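Local coordinates for protein V-type ATP synthase alpha chain (Nanoarchaeum equitans Kin4-M, PDB 5BN4) that belongs to the alpha/beta family of rotary ATPase subunits, being subunit A of a V-type complex, with a P-loop-type nucleotide-binding domain, at residues Asn318-Ser323 and Ile376-Pro381. Residues are numbered along the deposited sequence; the frame is centred on the assembly and turned at random.
Sequences NADSTS and IGAVSP. With ANP (phosphoaminophosphonic acid-adenylate ester), chain C.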
loop_
_atom_site.group_PDB
_atom_site.type_symbol
_atom_site.label_atom_id
_atom_site.label_comp_id
_atom_site.label_asym_id
_atom_site.label_seq_id
_atom_site.Cartn_x
_atom_site.Cartn_y
_atom_site.Cartn_z
ATOM N N ASN A 318 -27.059 14.842 -16.946
ATOM C CA ASN A 318 -25.607 14.706 -16.910
ATOM C C ASN A 318 -25.035 15.268 -15.612
ATOM O O ASN A 318 -25.196 16.452 -15.317
ATOM C CB ASN A 318 -24.970 15.416 -18.107
ATOM C CG ASN A 318 -25.471 14.887 -19.437
ATOM O OD1 ASN A 318 -26.511 15.318 -19.937
ATOM N ND2 ASN A 318 -24.727 13.954 -20.022
ATOM N N ALA A 319 -24.369 14.416 -14.839
ATOM C CA ALA A 319 -23.801 14.828 -13.559
ATOM C C ALA A 319 -22.276 14.883 -13.609
ATOM O O ALA A 319 -21.607 13.849 -13.624
ATOM C CB ALA A 319 -24.266 13.895 -12.447
ATOM N N ASP A 320 -21.736 16.097 -13.624
ATOM C CA ASP A 320 -20.297 16.297 -13.754
ATOM C C ASP A 320 -19.740 17.112 -12.587
ATOM O O ASP A 320 -19.867 18.336 -12.569
ATOM C CB ASP A 320 -19.986 16.993 -15.083
ATOM C CG ASP A 320 -18.507 17.284 -15.266
ATOM O OD1 ASP A 320 -17.674 16.546 -14.698
ATOM O OD2 ASP A 320 -18.178 18.251 -15.985
ATOM N N SER A 321 -19.136 16.437 -11.610
ATOM C CA SER A 321 -19.057 14.979 -11.589
ATOM C C SER A 321 -19.469 14.445 -10.219
ATOM O O SER A 321 -19.488 15.185 -9.234
ATOM C CB SER A 321 -17.652 14.492 -11.954
ATOM O OG SER A 321 -16.739 14.686 -10.890
ATOM N N THR A 322 -19.793 13.157 -10.162
ATOM C CA THR A 322 -20.349 12.550 -8.958
ATOM C C THR A 322 -19.326 12.405 -7.834
ATOM O O THR A 322 -19.690 12.297 -6.662
ATOM C CB THR A 322 -20.970 11.173 -9.259
ATOM O OG1 THR A 322 -19.957 10.283 -9.745
ATOM C CG2 THR A 322 -22.067 11.304 -10.305
ATOM N N SER A 323 -18.046 12.400 -8.194
ATOM C CA SER A 323 -16.982 12.265 -7.207
ATOM C C SER A 323 -16.955 13.439 -6.231
ATOM O O SER A 323 -16.573 13.279 -5.071
ATOM C CB SER A 323 -15.626 12.122 -7.899
ATOM O OG SER A 323 -15.611 10.990 -8.750
ATOM N N ILE A 376 -26.618 10.044 -16.736
ATOM C CA ILE A 376 -25.211 9.839 -17.055
ATOM C C ILE A 376 -24.358 10.445 -15.947
ATOM O O ILE A 376 -24.467 11.636 -15.653
ATOM C CB ILE A 376 -24.835 10.492 -18.400
ATOM C CG1 ILE A 376 -25.890 10.182 -19.467
ATOM C CG2 ILE A 376 -23.452 10.043 -18.846
ATOM C CD1 ILE A 376 -26.119 8.704 -19.703
ATOM N N GLY A 377 -23.512 9.627 -15.329
ATOM C CA GLY A 377 -22.713 10.076 -14.204
ATOM C C GLY A 377 -21.216 10.038 -14.441
ATOM O O GLY A 377 -20.641 8.980 -14.693
ATOM N N ALA A 378 -20.578 11.199 -14.354
ATOM C CA ALA A 378 -19.130 11.281 -14.489
ATOM C C ALA A 378 -18.461 10.990 -13.150
ATOM O O ALA A 378 -18.929 11.434 -12.102
ATOM C CB ALA A 378 -18.719 12.652 -15.003
ATOM N N VAL A 379 -17.370 10.233 -13.188
ATOM C CA VAL A 379 -16.608 9.929 -11.983
ATOM C C VAL A 379 -15.177 10.421 -12.160
ATOM O O VAL A 379 -14.601 10.284 -13.237
ATOM C CB VAL A 379 -16.584 8.415 -11.685
ATOM C CG1 VAL A 379 -16.112 8.161 -10.262
ATOM C CG2 VAL A 379 -17.960 7.805 -11.901
ATOM N N SER A 380 -14.607 10.997 -11.107
ATOM C CA SER A 380 -13.246 11.524 -11.170
ATOM C C SER A 380 -12.325 10.770 -10.215
ATOM O O SER A 380 -12.006 11.269 -9.136
ATOM C CB SER A 380 -13.242 13.016 -10.833
ATOM O OG SER A 380 -14.171 13.726 -11.636
ATOM N N PRO A 381 -11.890 9.564 -10.613
ATOM C CA PRO A 381 -11.081 8.719 -9.730
ATOM C C PRO A 381 -9.689 9.300 -9.498
ATOM O O PRO A 381 -9.009 9.664 -10.460
ATOM C CB PRO A 381 -10.991 7.400 -10.501
ATOM C CG PRO A 381 -11.128 7.791 -11.927
ATOM C CD PRO A 381 -12.072 8.957 -11.944
HETATM P PG ANP C . -13.320 17.693 -16.586
HETATM O O1G ANP C . -13.202 19.087 -17.282
HETATM O O2G ANP C . -14.768 17.544 -15.942
HETATM O O3G ANP C . -12.287 17.557 -15.459
HETATM P PB ANP C . -11.676 15.982 -18.099
HETATM O O1B ANP C . -11.702 14.428 -18.191
HETATM O O2B ANP C . -10.629 16.373 -17.024
HETATM N N3B ANP C . -13.223 16.510 -17.721
HETATM P PA ANP C . -12.060 17.597 -20.336
HETATM O O1A ANP C . -13.491 17.038 -20.489
HETATM O O2A ANP C . -12.143 18.984 -19.606
HETATM O O3A ANP C . -11.238 16.513 -19.474
HETATM O "O5'" ANP C . -11.341 17.716 -21.718
HETATM C "C5'" ANP C . -9.909 17.706 -21.751
HETATM C "C4'" ANP C . -9.435 17.975 -23.161
HETATM O "O4'" ANP C . -9.860 16.985 -24.025
HETATM C "C3'" ANP C . -9.961 19.319 -23.649
HETATM O "O3'" ANP C . -8.988 20.247 -23.727
HETATM C "C2'" ANP C . -10.520 19.055 -24.994
HETATM O "O2'" ANP C . -9.984 19.855 -25.998
HETATM C "C1'" ANP C . -10.216 17.598 -25.242
HETATM N N9 ANP C . -11.319 16.865 -25.864
HETATM C C8 ANP C . -12.173 16.036 -25.240
HETATM N N7 ANP C . -13.036 15.552 -26.110
HETATM C C5 ANP C . -12.775 16.046 -27.317
HETATM C C6 ANP C . -13.340 15.888 -28.577
HETATM N N6 ANP C . -14.471 15.022 -28.743
HETATM N N1 ANP C . -12.828 16.541 -29.632
HETATM C C2 ANP C . -11.759 17.364 -29.501
HETATM N N3 ANP C . -11.181 17.542 -28.287
HETATM C C4 ANP C . -11.665 16.899 -27.187
#
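S323 and S380 meet where two parallel strands run out, and side chains take part in the bonding here: OG of S323 accepts the backbone N-H of S380 at 2.6 Å, while S323 and V379 both pack on V390 of helix 389-394. Beside it the OG atoms of S321 and S380 are hydrogen-bonded at 2.8 Å, and S321 OG also reaches E252. The carbonyl oxygen of A378 is gripped twice by T322, by its N at 2.7 Å and by its OG1 at 2.8 Å. The amide comes nearly head-on to the C=O, whereas the hydroxyl, held between backbone N and carbonyl carbon (chi1 62°), approaches from above the carbonyl plane. Strands 314-320 and 370-379 are neighbours in the parallel core of a P-loop NTPase domain, and a cis peptide bond between D320 and S321 lies between the end of the first and helix 322-335. Upstream, the pairing is regular: A319 N bonds to I376 O and A378 N to A319 O, both at 2.9 Å. At this end the side chains meet more lightly, N318 and I376 lying side by side, both buried, with N318 ND2 3.8 Å from I376 CB and hydrogen-bonded instead to N233 OD1. D320 barely touches the other strand. With CG anti to the backbone N (chi1 178°), its carboxylate heads for the nucleotide side, OD1 3.3 Å from ANP O2G and the group close to the magnesium ion, while OD2 is hydrogen-bonded to T230 and Y247.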